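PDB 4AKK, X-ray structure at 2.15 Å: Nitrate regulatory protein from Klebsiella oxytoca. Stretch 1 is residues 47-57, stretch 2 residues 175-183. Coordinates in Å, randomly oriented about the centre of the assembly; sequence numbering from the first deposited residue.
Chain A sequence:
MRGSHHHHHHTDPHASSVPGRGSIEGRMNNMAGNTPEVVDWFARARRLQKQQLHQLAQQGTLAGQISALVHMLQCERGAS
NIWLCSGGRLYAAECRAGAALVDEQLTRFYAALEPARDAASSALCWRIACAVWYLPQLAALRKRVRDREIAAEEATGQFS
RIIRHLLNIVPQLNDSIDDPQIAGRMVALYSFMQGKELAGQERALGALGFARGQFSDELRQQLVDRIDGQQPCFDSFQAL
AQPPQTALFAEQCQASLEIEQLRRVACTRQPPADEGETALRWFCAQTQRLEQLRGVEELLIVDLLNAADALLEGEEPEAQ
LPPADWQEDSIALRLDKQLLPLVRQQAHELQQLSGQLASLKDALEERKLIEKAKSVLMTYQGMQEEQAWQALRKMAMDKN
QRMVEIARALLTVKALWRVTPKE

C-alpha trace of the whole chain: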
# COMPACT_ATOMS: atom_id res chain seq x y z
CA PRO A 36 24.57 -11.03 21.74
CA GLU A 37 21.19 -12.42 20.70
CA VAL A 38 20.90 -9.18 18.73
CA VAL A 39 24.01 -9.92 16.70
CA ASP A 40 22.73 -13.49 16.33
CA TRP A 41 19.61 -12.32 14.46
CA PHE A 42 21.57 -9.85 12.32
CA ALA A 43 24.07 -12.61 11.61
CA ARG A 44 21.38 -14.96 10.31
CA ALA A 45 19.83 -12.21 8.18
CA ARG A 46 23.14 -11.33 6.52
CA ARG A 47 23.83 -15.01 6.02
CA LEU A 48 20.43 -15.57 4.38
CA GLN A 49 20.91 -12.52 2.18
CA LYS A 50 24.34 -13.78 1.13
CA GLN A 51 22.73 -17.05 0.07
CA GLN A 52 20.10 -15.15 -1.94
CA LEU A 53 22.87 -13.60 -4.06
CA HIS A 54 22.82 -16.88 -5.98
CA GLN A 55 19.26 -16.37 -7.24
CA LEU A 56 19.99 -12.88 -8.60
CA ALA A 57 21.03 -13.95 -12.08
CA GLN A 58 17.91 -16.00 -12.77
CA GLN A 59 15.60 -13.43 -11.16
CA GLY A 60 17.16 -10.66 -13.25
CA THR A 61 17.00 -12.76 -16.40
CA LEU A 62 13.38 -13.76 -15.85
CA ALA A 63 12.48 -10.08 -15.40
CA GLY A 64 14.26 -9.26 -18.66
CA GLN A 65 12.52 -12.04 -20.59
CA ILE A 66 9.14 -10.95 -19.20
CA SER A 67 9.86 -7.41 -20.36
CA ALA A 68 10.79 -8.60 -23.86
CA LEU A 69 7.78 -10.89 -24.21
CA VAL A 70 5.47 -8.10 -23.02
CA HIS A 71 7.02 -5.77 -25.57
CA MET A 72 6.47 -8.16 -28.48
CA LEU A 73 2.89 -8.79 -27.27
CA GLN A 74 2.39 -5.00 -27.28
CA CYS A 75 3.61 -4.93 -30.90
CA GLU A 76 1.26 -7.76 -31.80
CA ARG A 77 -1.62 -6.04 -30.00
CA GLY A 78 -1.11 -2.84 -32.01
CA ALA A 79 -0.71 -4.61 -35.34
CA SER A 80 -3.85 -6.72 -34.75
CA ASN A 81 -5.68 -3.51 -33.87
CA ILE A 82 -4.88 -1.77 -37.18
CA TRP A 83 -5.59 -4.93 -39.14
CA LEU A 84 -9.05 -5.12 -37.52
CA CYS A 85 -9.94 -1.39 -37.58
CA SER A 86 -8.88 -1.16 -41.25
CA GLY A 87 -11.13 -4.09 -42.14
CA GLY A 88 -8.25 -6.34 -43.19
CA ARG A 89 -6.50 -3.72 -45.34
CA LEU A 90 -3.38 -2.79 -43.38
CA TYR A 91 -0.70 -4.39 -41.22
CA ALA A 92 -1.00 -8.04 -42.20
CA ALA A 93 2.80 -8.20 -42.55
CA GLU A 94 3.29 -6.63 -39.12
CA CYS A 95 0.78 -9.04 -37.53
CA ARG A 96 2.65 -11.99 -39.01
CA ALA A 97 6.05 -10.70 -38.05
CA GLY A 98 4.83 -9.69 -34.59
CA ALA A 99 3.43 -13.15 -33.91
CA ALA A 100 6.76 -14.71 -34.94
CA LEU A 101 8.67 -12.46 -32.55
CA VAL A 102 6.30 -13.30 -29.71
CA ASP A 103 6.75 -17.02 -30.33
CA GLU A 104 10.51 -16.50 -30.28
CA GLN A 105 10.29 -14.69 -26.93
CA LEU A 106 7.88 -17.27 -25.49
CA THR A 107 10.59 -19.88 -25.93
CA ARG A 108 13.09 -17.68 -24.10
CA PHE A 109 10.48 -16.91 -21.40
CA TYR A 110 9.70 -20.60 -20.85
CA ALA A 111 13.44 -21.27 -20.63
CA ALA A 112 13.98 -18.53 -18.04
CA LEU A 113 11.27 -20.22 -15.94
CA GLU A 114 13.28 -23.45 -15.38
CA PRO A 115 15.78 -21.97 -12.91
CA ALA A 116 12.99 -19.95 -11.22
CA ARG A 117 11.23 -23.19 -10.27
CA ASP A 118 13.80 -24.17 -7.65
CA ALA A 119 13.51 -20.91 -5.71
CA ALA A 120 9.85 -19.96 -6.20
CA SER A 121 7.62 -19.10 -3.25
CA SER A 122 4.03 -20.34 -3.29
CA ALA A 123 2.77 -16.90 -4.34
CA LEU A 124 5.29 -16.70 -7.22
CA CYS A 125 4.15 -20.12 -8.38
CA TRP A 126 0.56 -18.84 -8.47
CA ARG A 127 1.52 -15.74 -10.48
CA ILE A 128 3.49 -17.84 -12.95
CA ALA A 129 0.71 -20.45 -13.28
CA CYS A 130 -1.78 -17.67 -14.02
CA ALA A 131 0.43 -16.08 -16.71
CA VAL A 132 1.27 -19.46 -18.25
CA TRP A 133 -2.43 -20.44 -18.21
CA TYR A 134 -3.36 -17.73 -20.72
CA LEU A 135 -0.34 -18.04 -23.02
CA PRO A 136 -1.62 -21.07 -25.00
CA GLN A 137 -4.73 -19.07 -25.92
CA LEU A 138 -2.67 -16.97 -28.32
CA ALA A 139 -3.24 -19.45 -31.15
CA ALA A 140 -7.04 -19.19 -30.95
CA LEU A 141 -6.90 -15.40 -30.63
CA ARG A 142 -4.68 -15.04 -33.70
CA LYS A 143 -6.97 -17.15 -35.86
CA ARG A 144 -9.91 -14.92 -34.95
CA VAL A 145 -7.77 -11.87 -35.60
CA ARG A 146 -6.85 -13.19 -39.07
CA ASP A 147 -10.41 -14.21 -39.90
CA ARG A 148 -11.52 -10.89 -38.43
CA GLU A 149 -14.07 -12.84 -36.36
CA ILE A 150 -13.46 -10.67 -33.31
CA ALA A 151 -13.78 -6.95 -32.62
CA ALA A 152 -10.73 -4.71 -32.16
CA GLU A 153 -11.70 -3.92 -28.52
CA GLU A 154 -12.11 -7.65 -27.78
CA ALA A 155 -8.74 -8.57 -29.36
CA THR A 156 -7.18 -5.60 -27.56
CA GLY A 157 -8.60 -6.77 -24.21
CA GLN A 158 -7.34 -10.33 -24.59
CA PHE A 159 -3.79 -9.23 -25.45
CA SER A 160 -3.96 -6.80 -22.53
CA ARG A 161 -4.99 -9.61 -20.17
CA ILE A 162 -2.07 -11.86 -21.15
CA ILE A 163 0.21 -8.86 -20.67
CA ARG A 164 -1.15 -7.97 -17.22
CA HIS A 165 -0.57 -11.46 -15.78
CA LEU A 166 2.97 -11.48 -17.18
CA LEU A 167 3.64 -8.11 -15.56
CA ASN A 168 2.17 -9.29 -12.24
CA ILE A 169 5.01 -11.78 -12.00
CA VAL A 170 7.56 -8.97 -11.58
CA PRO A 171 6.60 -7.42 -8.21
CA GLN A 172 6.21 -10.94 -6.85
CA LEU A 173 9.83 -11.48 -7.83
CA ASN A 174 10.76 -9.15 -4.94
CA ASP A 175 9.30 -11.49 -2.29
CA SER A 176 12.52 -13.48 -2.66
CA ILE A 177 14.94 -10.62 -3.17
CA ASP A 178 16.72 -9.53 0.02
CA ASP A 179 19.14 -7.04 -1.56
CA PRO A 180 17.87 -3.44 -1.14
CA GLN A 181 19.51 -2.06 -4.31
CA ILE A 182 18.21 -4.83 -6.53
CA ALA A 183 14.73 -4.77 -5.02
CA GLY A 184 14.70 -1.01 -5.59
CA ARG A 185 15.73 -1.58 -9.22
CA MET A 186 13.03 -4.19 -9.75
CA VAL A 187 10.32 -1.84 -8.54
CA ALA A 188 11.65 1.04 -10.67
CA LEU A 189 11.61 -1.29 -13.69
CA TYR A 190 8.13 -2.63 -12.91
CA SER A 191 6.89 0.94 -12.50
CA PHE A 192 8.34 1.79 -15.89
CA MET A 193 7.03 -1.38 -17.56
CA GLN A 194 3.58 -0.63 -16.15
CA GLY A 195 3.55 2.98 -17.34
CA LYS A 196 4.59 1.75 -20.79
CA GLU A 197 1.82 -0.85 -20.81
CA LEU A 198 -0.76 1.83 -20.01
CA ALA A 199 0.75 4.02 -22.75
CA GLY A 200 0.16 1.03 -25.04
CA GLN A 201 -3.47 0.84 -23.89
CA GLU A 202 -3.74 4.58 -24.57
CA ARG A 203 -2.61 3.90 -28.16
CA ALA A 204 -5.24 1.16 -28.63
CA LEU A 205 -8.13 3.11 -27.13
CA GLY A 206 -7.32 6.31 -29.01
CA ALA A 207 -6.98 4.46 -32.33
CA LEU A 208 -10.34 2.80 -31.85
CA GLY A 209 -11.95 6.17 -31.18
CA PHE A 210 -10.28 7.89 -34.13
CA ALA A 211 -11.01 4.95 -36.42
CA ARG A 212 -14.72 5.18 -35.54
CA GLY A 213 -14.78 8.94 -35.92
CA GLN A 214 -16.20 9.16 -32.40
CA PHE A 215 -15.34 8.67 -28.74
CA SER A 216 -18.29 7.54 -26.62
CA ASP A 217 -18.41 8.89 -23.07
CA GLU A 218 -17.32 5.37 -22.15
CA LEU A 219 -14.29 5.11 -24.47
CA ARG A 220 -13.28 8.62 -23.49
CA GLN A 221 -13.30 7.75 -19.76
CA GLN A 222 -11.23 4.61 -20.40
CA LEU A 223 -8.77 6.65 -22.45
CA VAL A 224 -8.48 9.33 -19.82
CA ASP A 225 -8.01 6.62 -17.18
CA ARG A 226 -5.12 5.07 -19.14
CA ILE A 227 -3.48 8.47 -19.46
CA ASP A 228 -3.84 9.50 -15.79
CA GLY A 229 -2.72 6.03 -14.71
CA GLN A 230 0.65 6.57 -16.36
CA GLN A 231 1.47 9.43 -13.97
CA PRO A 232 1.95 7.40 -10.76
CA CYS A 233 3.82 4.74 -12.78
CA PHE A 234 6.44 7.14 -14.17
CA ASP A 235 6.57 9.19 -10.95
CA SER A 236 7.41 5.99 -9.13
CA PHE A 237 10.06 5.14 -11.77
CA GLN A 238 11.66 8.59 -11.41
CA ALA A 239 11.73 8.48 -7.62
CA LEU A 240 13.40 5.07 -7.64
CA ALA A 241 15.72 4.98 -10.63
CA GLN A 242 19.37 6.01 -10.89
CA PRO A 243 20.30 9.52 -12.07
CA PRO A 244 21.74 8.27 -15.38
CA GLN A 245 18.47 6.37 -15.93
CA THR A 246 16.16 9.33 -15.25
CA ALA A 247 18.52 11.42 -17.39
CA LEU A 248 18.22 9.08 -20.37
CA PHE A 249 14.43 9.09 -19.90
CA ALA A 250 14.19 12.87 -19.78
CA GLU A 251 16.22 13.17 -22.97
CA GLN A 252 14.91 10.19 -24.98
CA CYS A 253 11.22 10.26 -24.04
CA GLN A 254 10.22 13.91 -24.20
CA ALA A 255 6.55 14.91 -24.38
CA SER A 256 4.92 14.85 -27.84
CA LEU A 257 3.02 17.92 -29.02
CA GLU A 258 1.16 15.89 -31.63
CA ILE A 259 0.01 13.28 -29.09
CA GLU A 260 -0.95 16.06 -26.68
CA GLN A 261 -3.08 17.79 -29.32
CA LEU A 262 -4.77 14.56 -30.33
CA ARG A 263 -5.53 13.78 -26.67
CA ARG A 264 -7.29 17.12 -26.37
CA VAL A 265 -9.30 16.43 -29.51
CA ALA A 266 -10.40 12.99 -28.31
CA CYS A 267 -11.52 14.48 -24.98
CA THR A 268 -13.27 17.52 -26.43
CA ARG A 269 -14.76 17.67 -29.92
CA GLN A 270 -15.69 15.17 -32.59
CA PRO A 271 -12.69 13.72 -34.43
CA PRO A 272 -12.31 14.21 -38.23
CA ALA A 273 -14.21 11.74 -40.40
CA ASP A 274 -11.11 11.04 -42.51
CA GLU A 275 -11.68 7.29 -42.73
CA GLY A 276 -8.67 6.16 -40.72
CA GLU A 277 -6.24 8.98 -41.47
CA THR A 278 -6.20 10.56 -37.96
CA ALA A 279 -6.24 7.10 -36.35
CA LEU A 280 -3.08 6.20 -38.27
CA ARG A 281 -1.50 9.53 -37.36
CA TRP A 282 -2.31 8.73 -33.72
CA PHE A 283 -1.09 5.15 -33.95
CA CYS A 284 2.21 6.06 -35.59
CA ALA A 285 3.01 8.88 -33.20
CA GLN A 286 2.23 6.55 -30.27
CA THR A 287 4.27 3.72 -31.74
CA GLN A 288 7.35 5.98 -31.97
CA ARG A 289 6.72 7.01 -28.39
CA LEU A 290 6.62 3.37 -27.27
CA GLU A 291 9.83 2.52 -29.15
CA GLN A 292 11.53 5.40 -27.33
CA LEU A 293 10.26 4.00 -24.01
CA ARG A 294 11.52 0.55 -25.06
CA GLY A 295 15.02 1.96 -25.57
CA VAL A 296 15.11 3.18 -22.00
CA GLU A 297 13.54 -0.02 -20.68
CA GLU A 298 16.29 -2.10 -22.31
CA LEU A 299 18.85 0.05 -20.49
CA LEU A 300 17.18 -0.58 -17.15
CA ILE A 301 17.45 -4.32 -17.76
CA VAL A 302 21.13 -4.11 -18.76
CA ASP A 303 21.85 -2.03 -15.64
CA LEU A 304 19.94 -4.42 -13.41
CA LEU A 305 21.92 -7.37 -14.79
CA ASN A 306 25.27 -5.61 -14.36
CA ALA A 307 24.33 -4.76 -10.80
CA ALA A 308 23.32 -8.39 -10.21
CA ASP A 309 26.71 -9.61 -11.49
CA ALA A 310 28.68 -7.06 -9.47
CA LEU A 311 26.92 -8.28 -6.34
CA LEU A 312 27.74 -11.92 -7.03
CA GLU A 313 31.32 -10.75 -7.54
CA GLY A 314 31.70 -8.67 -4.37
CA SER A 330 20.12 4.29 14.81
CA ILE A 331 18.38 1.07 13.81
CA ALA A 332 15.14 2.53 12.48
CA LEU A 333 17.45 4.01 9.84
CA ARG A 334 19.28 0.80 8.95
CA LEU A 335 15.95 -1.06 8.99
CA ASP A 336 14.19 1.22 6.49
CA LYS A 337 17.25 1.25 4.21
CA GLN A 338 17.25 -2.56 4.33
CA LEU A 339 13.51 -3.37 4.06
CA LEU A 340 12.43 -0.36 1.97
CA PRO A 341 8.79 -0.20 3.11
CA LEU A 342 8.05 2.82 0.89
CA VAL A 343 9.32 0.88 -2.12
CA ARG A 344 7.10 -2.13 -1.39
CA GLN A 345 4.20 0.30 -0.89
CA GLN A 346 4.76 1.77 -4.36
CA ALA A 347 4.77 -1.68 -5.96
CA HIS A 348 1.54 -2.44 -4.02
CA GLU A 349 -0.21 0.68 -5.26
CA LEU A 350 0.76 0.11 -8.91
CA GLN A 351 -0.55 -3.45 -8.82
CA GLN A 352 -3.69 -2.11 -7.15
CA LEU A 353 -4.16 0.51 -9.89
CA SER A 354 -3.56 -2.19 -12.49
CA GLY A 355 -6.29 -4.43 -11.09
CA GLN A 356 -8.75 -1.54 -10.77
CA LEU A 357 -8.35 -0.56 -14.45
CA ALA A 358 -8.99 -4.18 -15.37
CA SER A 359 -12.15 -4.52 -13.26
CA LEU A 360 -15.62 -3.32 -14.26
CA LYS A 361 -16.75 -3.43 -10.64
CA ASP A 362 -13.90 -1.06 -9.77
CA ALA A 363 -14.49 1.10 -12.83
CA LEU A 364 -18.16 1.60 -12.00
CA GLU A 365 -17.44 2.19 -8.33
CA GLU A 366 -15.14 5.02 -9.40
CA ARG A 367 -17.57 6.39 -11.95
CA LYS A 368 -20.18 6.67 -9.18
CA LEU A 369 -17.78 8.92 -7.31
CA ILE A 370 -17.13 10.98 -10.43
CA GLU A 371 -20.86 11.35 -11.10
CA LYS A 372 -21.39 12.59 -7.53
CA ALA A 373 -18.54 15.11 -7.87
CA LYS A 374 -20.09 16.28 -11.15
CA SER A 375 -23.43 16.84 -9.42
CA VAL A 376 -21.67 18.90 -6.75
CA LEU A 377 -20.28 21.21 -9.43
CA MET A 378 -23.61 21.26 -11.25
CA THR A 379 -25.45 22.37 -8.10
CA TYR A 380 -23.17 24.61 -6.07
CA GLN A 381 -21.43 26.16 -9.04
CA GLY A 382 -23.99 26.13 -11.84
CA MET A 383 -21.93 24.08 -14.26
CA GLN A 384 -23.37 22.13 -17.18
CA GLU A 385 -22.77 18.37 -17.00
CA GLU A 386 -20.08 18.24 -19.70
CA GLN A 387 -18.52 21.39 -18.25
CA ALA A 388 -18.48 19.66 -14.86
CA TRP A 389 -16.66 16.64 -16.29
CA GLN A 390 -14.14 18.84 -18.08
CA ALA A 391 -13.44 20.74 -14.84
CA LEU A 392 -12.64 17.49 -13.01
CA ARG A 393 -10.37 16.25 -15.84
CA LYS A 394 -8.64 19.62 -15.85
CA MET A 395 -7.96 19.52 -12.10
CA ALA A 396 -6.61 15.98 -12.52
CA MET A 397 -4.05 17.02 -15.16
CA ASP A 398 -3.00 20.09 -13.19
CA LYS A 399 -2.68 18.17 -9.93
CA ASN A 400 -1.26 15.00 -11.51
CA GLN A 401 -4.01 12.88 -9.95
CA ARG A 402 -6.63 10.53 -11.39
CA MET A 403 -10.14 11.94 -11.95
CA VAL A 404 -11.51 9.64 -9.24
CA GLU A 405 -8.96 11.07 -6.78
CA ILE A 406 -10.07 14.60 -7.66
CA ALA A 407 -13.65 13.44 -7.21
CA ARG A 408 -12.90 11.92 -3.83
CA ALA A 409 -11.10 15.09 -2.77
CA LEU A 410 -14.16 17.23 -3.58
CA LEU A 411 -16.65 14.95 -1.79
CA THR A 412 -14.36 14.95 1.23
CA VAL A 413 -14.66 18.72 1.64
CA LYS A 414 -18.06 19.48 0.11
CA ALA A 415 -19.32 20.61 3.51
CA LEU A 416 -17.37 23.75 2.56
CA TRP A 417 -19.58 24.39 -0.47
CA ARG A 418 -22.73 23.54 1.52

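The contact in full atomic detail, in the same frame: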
# COMPACT_ATOMS: atom_id res chain seq x y z
N ARG A 47 23.53 -13.71 6.59
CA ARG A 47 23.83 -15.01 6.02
C ARG A 47 22.78 -15.45 5.00
O ARG A 47 23.12 -15.96 3.94
CB ARG A 47 24.04 -16.06 7.12
CG ARG A 47 25.38 -15.90 7.85
CD ARG A 47 25.72 -17.11 8.71
NE ARG A 47 24.94 -17.15 9.94
CZ ARG A 47 25.38 -16.73 11.12
NH1 ARG A 47 26.60 -16.22 11.24
NH2 ARG A 47 24.59 -16.80 12.19
N LEU A 48 21.51 -15.22 5.31
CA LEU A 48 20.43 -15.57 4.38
C LEU A 48 20.52 -14.71 3.12
O LEU A 48 20.37 -15.21 2.00
CB LEU A 48 19.06 -15.39 5.03
CG LEU A 48 18.58 -16.52 5.94
CD1 LEU A 48 17.47 -16.04 6.86
CD2 LEU A 48 18.13 -17.72 5.11
N GLN A 49 20.78 -13.43 3.31
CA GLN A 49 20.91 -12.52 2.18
C GLN A 49 22.05 -12.94 1.27
O GLN A 49 21.91 -12.94 0.04
CB GLN A 49 21.11 -11.09 2.68
CG GLN A 49 21.51 -10.12 1.58
CD GLN A 49 21.32 -8.67 1.98
OE1 GLN A 49 20.51 -8.44 3.00
NE2 GLN A 49 21.91 -7.77 1.38
N LYS A 50 23.18 -13.29 1.88
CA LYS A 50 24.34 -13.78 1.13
C LYS A 50 23.97 -14.96 0.25
O LYS A 50 24.39 -15.04 -0.90
CB LYS A 50 25.46 -14.21 2.09
CG LYS A 50 26.54 -13.18 2.33
CD LYS A 50 27.53 -13.15 1.17
CE LYS A 50 28.72 -12.22 1.45
NZ LYS A 50 29.67 -12.80 2.45
N GLN A 51 23.18 -15.87 0.80
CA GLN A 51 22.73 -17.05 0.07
C GLN A 51 21.84 -16.65 -1.11
O GLN A 51 21.92 -17.23 -2.19
CB GLN A 51 21.97 -17.98 1.01
CG GLN A 51 21.37 -19.20 0.33
CD GLN A 51 20.44 -19.98 1.24
OE1 GLN A 51 20.40 -19.76 2.45
NE2 GLN A 51 19.69 -20.92 0.66
N GLN A 52 20.99 -15.65 -0.89
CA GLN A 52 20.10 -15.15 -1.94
C GLN A 52 20.83 -14.55 -3.14
O GLN A 52 20.26 -14.45 -4.22
CB GLN A 52 19.11 -14.12 -1.36
CG GLN A 52 17.88 -14.74 -0.75
CD GLN A 52 17.27 -15.82 -1.64
OE1 GLN A 52 17.55 -17.01 -1.47
NE2 GLN A 52 16.46 -15.40 -2.60
N LEU A 53 22.08 -14.15 -2.95
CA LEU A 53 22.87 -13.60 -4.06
C LEU A 53 22.89 -14.56 -5.24
O LEU A 53 23.05 -14.15 -6.40
CB LEU A 53 24.31 -13.30 -3.62
CG LEU A 53 24.62 -12.10 -2.71
CD1 LEU A 53 26.09 -12.11 -2.30
CD2 LEU A 53 24.28 -10.79 -3.38
N HIS A 54 22.71 -15.84 -4.96
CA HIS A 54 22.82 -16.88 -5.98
C HIS A 54 21.59 -16.98 -6.88
O HIS A 54 21.65 -17.59 -7.95
CB HIS A 54 23.11 -18.24 -5.33
CG HIS A 54 24.45 -18.31 -4.67
ND1 HIS A 54 24.61 -18.35 -3.30
CD2 HIS A 54 25.70 -18.33 -5.19
CE1 HIS A 54 25.89 -18.39 -3.00
NE2 HIS A 54 26.58 -18.38 -4.13
N GLN A 55 20.49 -16.38 -6.45
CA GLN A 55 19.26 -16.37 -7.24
C GLN A 55 19.16 -15.14 -8.14
O GLN A 55 18.34 -15.09 -9.05
CB GLN A 55 18.04 -16.46 -6.33
CG GLN A 55 18.03 -17.68 -5.44
CD GLN A 55 18.09 -18.99 -6.22
OE1 GLN A 55 17.70 -19.05 -7.39
NE2 GLN A 55 18.56 -20.04 -5.56
N LEU A 56 20.02 -14.15 -7.88
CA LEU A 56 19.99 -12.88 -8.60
C LEU A 56 20.02 -12.98 -10.11
O LEU A 56 19.30 -12.26 -10.81
CB LEU A 56 21.15 -12.00 -8.14
CG LEU A 56 20.76 -10.83 -7.26
CD1 LEU A 56 19.78 -11.26 -6.20
CD2 LEU A 56 22.01 -10.20 -6.65
N ALA A 57 20.87 -13.86 -10.63
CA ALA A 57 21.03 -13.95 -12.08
C ALA A 57 19.75 -14.43 -12.75
O ALA A 57 19.34 -13.90 -13.78
CB ALA A 57 22.21 -14.87 -12.43
N ASP A 175 9.56 -10.75 -3.53
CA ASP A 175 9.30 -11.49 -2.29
C ASP A 175 10.43 -12.48 -1.96
O ASP A 175 10.43 -13.13 -0.91
CB ASP A 175 7.92 -12.18 -2.30
CG ASP A 175 7.91 -13.49 -3.12
OD1 ASP A 175 8.99 -14.02 -3.44
OD2 ASP A 175 6.80 -13.99 -3.44
N SER A 176 11.38 -12.61 -2.88
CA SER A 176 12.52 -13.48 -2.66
C SER A 176 13.82 -12.77 -2.98
O SER A 176 14.85 -13.40 -3.23
CB SER A 176 12.39 -14.76 -3.49
OG SER A 176 11.53 -15.68 -2.84
N ILE A 177 13.76 -11.44 -2.97
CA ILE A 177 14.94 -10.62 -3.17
C ILE A 177 15.25 -9.82 -1.91
O ILE A 177 14.52 -8.89 -1.56
CB ILE A 177 14.77 -9.66 -4.36
CG1 ILE A 177 14.56 -10.47 -5.65
CG2 ILE A 177 15.97 -8.74 -4.48
CD1 ILE A 177 14.60 -9.64 -6.91
N ASP A 178 16.33 -10.19 -1.23
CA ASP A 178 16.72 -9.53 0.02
C ASP A 178 17.54 -8.25 -0.22
O ASP A 178 17.43 -7.29 0.54
CB ASP A 178 17.47 -10.51 0.93
CG ASP A 178 16.59 -11.64 1.45
OD1 ASP A 178 15.36 -11.43 1.58
OD2 ASP A 178 17.11 -12.74 1.72
N ASP A 179 18.33 -8.22 -1.28
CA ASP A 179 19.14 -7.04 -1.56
C ASP A 179 18.33 -5.77 -1.82
O ASP A 179 17.52 -5.73 -2.75
CB ASP A 179 20.06 -7.25 -2.76
CG ASP A 179 21.08 -6.14 -2.88
OD1 ASP A 179 22.14 -6.25 -2.25
OD2 ASP A 179 20.79 -5.12 -3.56
N PRO A 180 18.59 -4.72 -1.04
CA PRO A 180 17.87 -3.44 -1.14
C PRO A 180 18.04 -2.75 -2.50
O PRO A 180 17.07 -2.23 -3.03
CB PRO A 180 18.53 -2.57 -0.05
CG PRO A 180 19.29 -3.51 0.82
CD PRO A 180 19.66 -4.68 -0.03
N GLN A 181 19.26 -2.72 -3.03
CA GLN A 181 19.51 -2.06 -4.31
C GLN A 181 18.79 -2.76 -5.45
O GLN A 181 18.18 -2.11 -6.31
CB GLN A 181 21.00 -1.97 -4.62
CG GLN A 181 21.73 -0.83 -3.92
CD GLN A 181 22.38 -1.28 -2.63
OE1 GLN A 181 23.41 -1.96 -2.64
NE2 GLN A 181 21.79 -0.89 -1.50
N ILE A 182 18.87 -4.08 -5.47
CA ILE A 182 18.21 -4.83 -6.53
C ILE A 182 16.69 -4.71 -6.42
O ILE A 182 16.01 -4.45 -7.41
CB ILE A 182 18.62 -6.30 -6.51
CG1 ILE A 182 20.15 -6.39 -6.59
CG2 ILE A 182 17.99 -7.04 -7.67
CD1 ILE A 182 20.73 -5.76 -7.86
N ALA A 183 16.17 -4.86 -5.21
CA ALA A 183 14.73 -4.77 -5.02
C ALA A 183 14.24 -3.41 -5.48
O ALA A 183 13.21 -3.31 -6.14
CB ALA A 183 14.35 -5.03 -3.56
O HOH W 1 23.02 -8.45 -1.43

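Stretch 1 opens within a helix that begins earlier in the chain, and phi/psi values stay helical through L53, H54 and Q55. The bonding changes there. L53 N bonds to K50 O at 3.2 Å, and the bond from L53 N to Q49 O, also 3.2 Å, is weak. H54 N reaches Q51 O at 3.2 Å, and Q55 N reaches Q52 O at 3.0 Å. These are bonds to the third residue back, so the turns are tighter than in a regular alpha-helix. H54 ND1 also donates to Q51 O, at 3.1 Å.

Stretch 2 begins as loop and enters a helix at P180. D179 caps this helix: D179 OD2 accepts from I182 N at 2.9 Å. The backbones come closest at Q49 and D178, with 5.6 Å between Q49 CA and D178 CA.

One direct hydrogen bond joins the stretches. Q52 points toward stretch 2, and Q52 NE2 donates to S176 O at 2.6 Å. The bond is short, but its angle of 137° is well off linear. The amide thus satisfies a backbone carbonyl in the loop.

D178 also points toward its partner and packs against the helix. D178 OD2 lies 3.3 Å from Q52 CG and 3.8 Å from Q49 CA. These are contacts with carbon, not polar pairings. Q49 CB and D178 CB are 4.1 Å apart.

Q49 extends with chi1 and chi2 both t. Q49 NE2 stops 3.9 Å from D179 OD1, and water 1 bridges the gap. The water accepts from Q49 NE2 at 3.1 Å and donates to D179 OD1 at 2.5 Å. D179 therefore caps its helix through OD2 and binds the water through OD1. Q49 OE1 is hydrogen-bonded elsewhere in the structure.

L56 and I182 add an apolar contact, with L56 CD2 4.2 Å from I182 CG1. Both residues are buried.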